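Local coordinates for DUF3829 family protein (PDB 4YJW) that is of unknown function, an all-alpha, probably lipid-anchored protein of a bacterial family whose role has not been established, at residues Asn16-Tyr21 / Asn75-Asn80; Gln83-Asn88 / Gln142-Ile147. All coordinates share one frame; numbering follows the deposited sequence.

Contact 1. Residues Asn16-Tyr21 / Asn75-Asn80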
loop_
_atom_site.group_PDB
_atom_site.type_symbol
_atom_site.label_atom_id
_atom_site.label_comp_id
_atom_site.label_asym_id
_atom_site.label_seq_id
_atom_site.Cartn_x
_atom_site.Cartn_y
_atom_site.Cartn_z
ATOM N N ASN A 16 20.344 0.828 -15.242
ATOM C CA ASN A 16 19.259 1.594 -15.854
ATOM C C ASN A 16 17.911 1.027 -15.446
ATOM O O ASN A 16 16.962 1.794 -15.259
ATOM C CB ASN A 16 19.383 1.617 -17.374
ATOM C CG ASN A 16 20.428 2.581 -17.868
ATOM O OD1 ASN A 16 20.585 3.696 -17.337
ATOM N ND2 ASN A 16 21.145 2.180 -18.918
ATOM N N GLU A 17 17.824 -0.307 -15.295
ATOM C CA GLU A 17 16.581 -0.963 -14.875
ATOM C C GLU A 17 16.317 -0.654 -13.410
ATOM O O GLU A 17 15.167 -0.450 -13.036
ATOM C CB GLU A 17 16.599 -2.489 -15.121
ATOM C CG GLU A 17 16.660 -2.877 -16.600
ATOM C CD GLU A 17 15.552 -2.286 -17.458
ATOM O OE1 GLU A 17 14.361 -2.457 -17.106
ATOM O OE2 GLU A 17 15.884 -1.590 -18.444
ATOM N N VAL A 18 17.369 -0.607 -12.569
ATOM C CA VAL A 18 17.183 -0.236 -11.156
ATOM C C VAL A 18 16.568 1.177 -11.086
ATOM O O VAL A 18 15.611 1.382 -10.338
ATOM C CB VAL A 18 18.517 -0.326 -10.357
ATOM C CG1 VAL A 18 18.372 0.281 -8.956
ATOM C CG2 VAL A 18 18.991 -1.777 -10.264
HETATM N N MSE A 19 17.077 2.128 -11.897
HETATM C CA MSE A 19 16.544 3.506 -11.907
HETATM C C MSE A 19 15.060 3.530 -12.329
HETATM O O MSE A 19 14.268 4.277 -11.750
HETATM C CB MSE A 19 17.378 4.424 -12.832
HETATM C CG MSE A 19 18.830 4.609 -12.378
HETATM SE SE MSE A 19 19.029 5.012 -10.469
HETATM C CE MSE A 19 17.979 6.638 -10.345
ATOM N N LYS A 20 14.685 2.698 -13.310
ATOM C CA LYS A 20 13.291 2.610 -13.787
ATOM C C LYS A 20 12.413 2.090 -12.657
ATOM O O LYS A 20 11.349 2.659 -12.392
ATOM C CB LYS A 20 13.163 1.731 -15.034
ATOM C CG LYS A 20 13.907 2.278 -16.268
ATOM C CD LYS A 20 13.775 1.304 -17.466
ATOM C CE LYS A 20 14.670 1.733 -18.606
ATOM N NZ LYS A 20 14.727 0.698 -19.687
ATOM N N TYR A 21 12.881 1.031 -11.971
ATOM C CA TYR A 21 12.165 0.419 -10.852
ATOM C C TYR A 21 11.984 1.426 -9.714
ATOM O O TYR A 21 10.889 1.545 -9.159
ATOM C CB TYR A 21 12.906 -0.840 -10.367
ATOM C CG TYR A 21 12.086 -1.668 -9.394
ATOM C CD1 TYR A 21 12.075 -1.369 -8.031
ATOM C CD2 TYR A 21 11.386 -2.793 -9.822
ATOM C CE1 TYR A 21 11.329 -2.125 -7.129
ATOM C CE2 TYR A 21 10.651 -3.571 -8.922
ATOM C CZ TYR A 21 10.629 -3.231 -7.577
ATOM O OH TYR A 21 9.917 -3.970 -6.660
ATOM N N ASN A 75 15.999 -9.977 -12.131
ATOM C CA ASN A 75 17.186 -10.658 -11.609
ATOM C C ASN A 75 18.398 -9.704 -11.517
ATOM O O ASN A 75 19.484 -10.137 -11.126
ATOM C CB ASN A 75 17.518 -11.924 -12.428
ATOM C CG ASN A 75 17.622 -11.749 -13.928
ATOM O OD1 ASN A 75 17.871 -10.659 -14.453
ATOM N ND2 ASN A 75 17.471 -12.845 -14.655
ATOM N N TYR A 76 18.205 -8.397 -11.825
ATOM C CA TYR A 76 19.255 -7.373 -11.688
ATOM C C TYR A 76 19.439 -7.109 -10.181
ATOM O O TYR A 76 20.544 -6.796 -9.740
ATOM C CB TYR A 76 18.970 -6.073 -12.483
ATOM C CG TYR A 76 17.530 -5.626 -12.532
ATOM C CD1 TYR A 76 17.010 -4.770 -11.567
ATOM C CD2 TYR A 76 16.699 -6.003 -13.582
ATOM C CE1 TYR A 76 15.689 -4.341 -11.619
ATOM C CE2 TYR A 76 15.365 -5.612 -13.622
ATOM C CZ TYR A 76 14.862 -4.777 -12.640
ATOM O OH TYR A 76 13.537 -4.403 -12.668
ATOM N N PHE A 77 18.369 -7.317 -9.380
ATOM C CA PHE A 77 18.452 -7.264 -7.924
ATOM C C PHE A 77 18.975 -8.593 -7.443
ATOM O O PHE A 77 18.681 -9.618 -8.066
ATOM C CB PHE A 77 17.073 -7.009 -7.287
ATOM C CG PHE A 77 16.455 -5.652 -7.515
ATOM C CD1 PHE A 77 17.000 -4.512 -6.930
ATOM C CD2 PHE A 77 15.307 -5.514 -8.280
ATOM C CE1 PHE A 77 16.405 -3.257 -7.115
ATOM C CE2 PHE A 77 14.708 -4.261 -8.454
ATOM C CZ PHE A 77 15.270 -3.142 -7.883
ATOM N N SER A 78 19.674 -8.608 -6.302
ATOM C CA SER A 78 20.111 -9.851 -5.677
ATOM C C SER A 78 18.875 -10.676 -5.346
ATOM O O SER A 78 17.797 -10.093 -5.173
ATOM C CB SER A 78 20.907 -9.554 -4.411
ATOM O OG SER A 78 20.046 -9.107 -3.374
ATOM N N GLU A 79 19.012 -12.005 -5.242
ATOM C CA GLU A 79 17.883 -12.876 -4.918
ATOM C C GLU A 79 17.225 -12.436 -3.602
ATOM O O GLU A 79 15.995 -12.419 -3.524
ATOM C CB GLU A 79 18.319 -14.361 -4.872
ATOM C CG GLU A 79 17.208 -15.366 -4.569
ATOM C CD GLU A 79 15.927 -15.334 -5.391
ATOM O OE1 GLU A 79 15.920 -14.748 -6.497
ATOM O OE2 GLU A 79 14.928 -15.930 -4.929
ATOM N N ASN A 80 18.032 -12.016 -2.603
ATOM C CA ASN A 80 17.500 -11.548 -1.325
ATOM C C ASN A 80 16.664 -10.273 -1.492
ATOM O O ASN A 80 15.533 -10.224 -1.005
ATOM C CB ASN A 80 18.619 -11.308 -0.321
ATOM C CG ASN A 80 18.106 -11.014 1.064
ATOM O OD1 ASN A 80 17.432 -11.835 1.698
ATOM N ND2 ASN A 80 18.387 -9.816 1.549
#
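An aromatic cluster at the start of helix 79-111 ties Tyr76 and Phe77, in the loop just ahead of that helix, to Glu17, Val18 and Tyr21 of helix 10-32. Tyr76 lays its ring against the helix: CB of Glu17 sits over the centre of one face, 3.7 Å from the ring centroid and 13° off the normal, a CH-pi contact. The ring reaches this place with CG of Tyr76 between its backbone N and carbonyl carbon (chi1 37°), the crowded position. CG2 of Val18 comes to CD1 of Tyr76 at 3.8 Å, the two side chains running past each other in opposite directions.

Phe77 and Tyr21 form a T-shaped pair. Phe77 drives its CE2-CZ edge onto the face of Tyr21, with centroids 5.0 Å apart and planes at 76°; the closest approach, Phe77 CZ to Tyr21 CD1, is 3.7 Å. The two loop rings also touch, since Tyr76 CD1 lies 3.7 Å above the plane of Phe77, toward the rim. No hydrogen bond crosses between the segments, and packing alone joins them. Beside the cluster, Lys20 NZ bridges to Glu17 OE2 at 2.8 Å on the syn side of the carboxylate, a bond that would tend to hold the bent Glu17 chain in place.

The hydroxyl of Tyr21 is hydrogen-bonded to the backbone oxygen of Val70, and Phe69 of helix 64-71 touches both tyrosines. Val18 meets Ile151 and Tyr21 meets Leu148, both on helix 121-159, while Leu85 of helix 79-111 packs on Tyr21 and Phe77.

Contact 2. Residues Gln83-Asn88 / Gln142-Ile147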
loop_
_atom_site.group_PDB
_atom_site.type_symbol
_atom_site.label_atom_id
_atom_site.label_comp_id
_atom_site.label_asym_id
_atom_site.label_seq_id
_atom_site.Cartn_x
_atom_site.Cartn_y
_atom_site.Cartn_z
ATOM N N GLN A 83 13.393 -10.967 -3.430
ATOM C CA GLN A 83 12.385 -11.612 -2.575
ATOM C C GLN A 83 11.751 -10.616 -1.594
ATOM O O GLN A 83 10.524 -10.601 -1.436
ATOM C CB GLN A 83 12.973 -12.803 -1.812
ATOM C CG GLN A 83 13.207 -14.047 -2.686
ATOM C CD GLN A 83 12.011 -14.447 -3.533
ATOM O OE1 GLN A 83 10.891 -14.649 -3.043
ATOM N NE2 GLN A 83 12.229 -14.556 -4.833
ATOM N N ASN A 84 12.572 -9.780 -0.950
ATOM C CA ASN A 84 12.059 -8.780 -0.009
ATOM C C ASN A 84 11.178 -7.736 -0.718
ATOM O O ASN A 84 10.145 -7.365 -0.163
ATOM C CB ASN A 84 13.195 -8.122 0.751
ATOM C CG ASN A 84 13.836 -9.080 1.741
ATOM O OD1 ASN A 84 13.224 -10.056 2.198
ATOM N ND2 ASN A 84 15.089 -8.849 2.076
ATOM N N LEU A 85 11.552 -7.293 -1.934
ATOM C CA LEU A 85 10.716 -6.332 -2.679
ATOM C C LEU A 85 9.394 -6.983 -3.104
ATOM O O LEU A 85 8.328 -6.391 -2.927
ATOM C CB LEU A 85 11.455 -5.784 -3.916
ATOM C CG LEU A 85 12.599 -4.791 -3.641
ATOM C CD1 LEU A 85 13.524 -4.693 -4.858
ATOM C CD2 LEU A 85 12.053 -3.403 -3.255
ATOM N N LYS A 86 9.457 -8.216 -3.619
ATOM C CA LYS A 86 8.260 -8.942 -4.069
ATOM C C LYS A 86 7.291 -9.178 -2.898
ATOM O O LYS A 86 6.089 -8.949 -3.048
ATOM C CB LYS A 86 8.671 -10.287 -4.700
ATOM C CG LYS A 86 7.635 -10.916 -5.614
ATOM C CD LYS A 86 8.165 -12.242 -6.183
ATOM C CE LYS A 86 7.270 -12.846 -7.242
ATOM N NZ LYS A 86 5.965 -13.305 -6.695
ATOM N N GLU A 87 7.821 -9.596 -1.735
ATOM C CA GLU A 87 7.020 -9.860 -0.534
ATOM C C GLU A 87 6.343 -8.584 -0.020
ATOM O O GLU A 87 5.133 -8.590 0.217
ATOM C CB GLU A 87 7.900 -10.471 0.570
ATOM C CG GLU A 87 7.120 -11.055 1.739
ATOM C CD GLU A 87 7.956 -11.413 2.955
ATOM O OE1 GLU A 87 9.160 -11.722 2.797
ATOM O OE2 GLU A 87 7.393 -11.398 4.074
ATOM N N ASN A 88 7.108 -7.502 0.152
ATOM C CA ASN A 88 6.561 -6.244 0.681
ATOM C C ASN A 88 5.509 -5.624 -0.243
ATOM O O ASN A 88 4.489 -5.130 0.254
ATOM C CB ASN A 88 7.678 -5.258 1.002
ATOM C CG ASN A 88 8.319 -5.590 2.326
ATOM O OD1 ASN A 88 7.786 -5.258 3.388
ATOM N ND2 ASN A 88 9.466 -6.274 2.308
ATOM N N GLN A 142 7.751 2.238 3.638
ATOM C CA GLN A 142 9.077 2.622 4.139
ATOM C C GLN A 142 10.093 1.492 3.917
ATOM O O GLN A 142 11.226 1.779 3.510
ATOM C CB GLN A 142 9.017 3.026 5.627
ATOM C CG GLN A 142 10.301 3.714 6.125
ATOM C CD GLN A 142 10.620 4.979 5.356
ATOM O OE1 GLN A 142 9.895 5.979 5.428
ATOM N NE2 GLN A 142 11.712 4.963 4.593
ATOM N N VAL A 143 9.699 0.216 4.167
ATOM C CA VAL A 143 10.591 -0.930 3.934
ATOM C C VAL A 143 11.063 -0.948 2.458
ATOM O O VAL A 143 12.260 -1.148 2.218
ATOM C CB VAL A 143 9.954 -2.279 4.338
ATOM C CG1 VAL A 143 10.754 -3.456 3.770
ATOM C CG2 VAL A 143 9.852 -2.394 5.856
ATOM N N ILE A 144 10.143 -0.733 1.491
ATOM C CA ILE A 144 10.494 -0.732 0.046
ATOM C C ILE A 144 11.527 0.374 -0.252
ATOM O O ILE A 144 12.545 0.083 -0.884
ATOM C CB ILE A 144 9.230 -0.617 -0.850
ATOM C CG1 ILE A 144 8.400 -1.928 -0.733
ATOM C CG2 ILE A 144 9.610 -0.327 -2.324
ATOM C CD1 ILE A 144 6.921 -1.819 -1.119
ATOM N N PHE A 145 11.285 1.616 0.221
ATOM C CA PHE A 145 12.251 2.708 0.020
ATOM C C PHE A 145 13.592 2.391 0.678
ATOM O O PHE A 145 14.644 2.653 0.077
ATOM C CB PHE A 145 11.711 4.048 0.555
ATOM C CG PHE A 145 10.614 4.646 -0.298
ATOM C CD1 PHE A 145 10.756 4.739 -1.682
ATOM C CD2 PHE A 145 9.463 5.166 0.286
ATOM C CE1 PHE A 145 9.734 5.269 -2.473
ATOM C CE2 PHE A 145 8.453 5.722 -0.504
ATOM C CZ PHE A 145 8.590 5.764 -1.877
ATOM N N ASP A 146 13.568 1.767 1.876
ATOM C CA ASP A 146 14.817 1.426 2.586
ATOM C C ASP A 146 15.629 0.354 1.869
ATOM O O ASP A 146 16.864 0.408 1.913
ATOM C CB ASP A 146 14.546 1.013 4.033
ATOM C CG ASP A 146 14.027 2.158 4.881
ATOM O OD1 ASP A 146 13.991 3.310 4.374
ATOM O OD2 ASP A 146 13.599 1.898 6.019
ATOM N N ILE A 147 14.967 -0.600 1.188
ATOM C CA ILE A 147 15.693 -1.605 0.392
ATOM C C ILE A 147 16.337 -0.918 -0.825
ATOM O O ILE A 147 17.478 -1.203 -1.190
ATOM C CB ILE A 147 14.737 -2.760 -0.081
ATOM C CG1 ILE A 147 14.262 -3.634 1.091
ATOM C CG2 ILE A 147 15.390 -3.633 -1.180
ATOM C CD1 ILE A 147 12.953 -4.394 0.800
#
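The first torsions of Asn88 and Val143 bring an amide and a methyl together: CG of Asn88 stands anti to its carbonyl carbon (chi1 -80°), and CG1 of Val143 stands anti to its backbone N. The methyl CG1 thereby comes up against the Asn88 amide, 3.4 Å from ND2 and 3.5 Å from OD1, with the side chains crossing at about a right angle. The amide is held from its own helix. Asn88 ND2 donates to Asn84 O at 2.8 Å, nearly straight at 161° and almost in the amide plane. That carbonyl also accepts from Asn88 N, which reaches it from the opposite face of its plane, so one oxygen takes two donors from one residue. An alanine in place of Asn88 would probably open a gap beside Val143 CG1 and leave Asn84 O without its side-chain donor.

The rest of the contact is apolar. CB of Asn88 rests on CG1 of Ile144 at 3.8 Å. Leu85 brings CG to CG2 of Ile147 at 3.9 Å and CD2 to CG2 of Ile144 at 4.0 Å, while CD1 of Ile147 packs on CB of Asn84 at 3.7 Å. No hydrogen bond joins the segments.

The two helices run antiparallel, their local axes 9.8 Å apart at closest and crossing at -160°, an arrangement characteristic of a helical bundle. Toward helix 10-32, Ile144 touches Leu29; Phe145, facing away from segment 83-88, packs on Leu26 and Leu29 of that same helix. Tyr140 of helix 121-159 touches Asn88.

Overall arrangement
Both segments of contact 1 precede those of contact 2 in the chain, yet the centres of the two contacts lie only 12 Å apart, both off toward one end of the elongated molecule. Helix 79-111 links them: contact 1 fastens the loop just ahead of it to helix 10-32, and contact 2, a little farther along, joins the helix itself to helix 121-159. The two meet directly at Leu85, whose CB lies 3.6 Å from Tyr21 OH and whose CD1 lies 3.8 Å from Phe77 CE2. With Leu85 between them, the two contacts bring side chains of helices 10-32, 79-111 and 121-159 together at this end of the all-alpha fold.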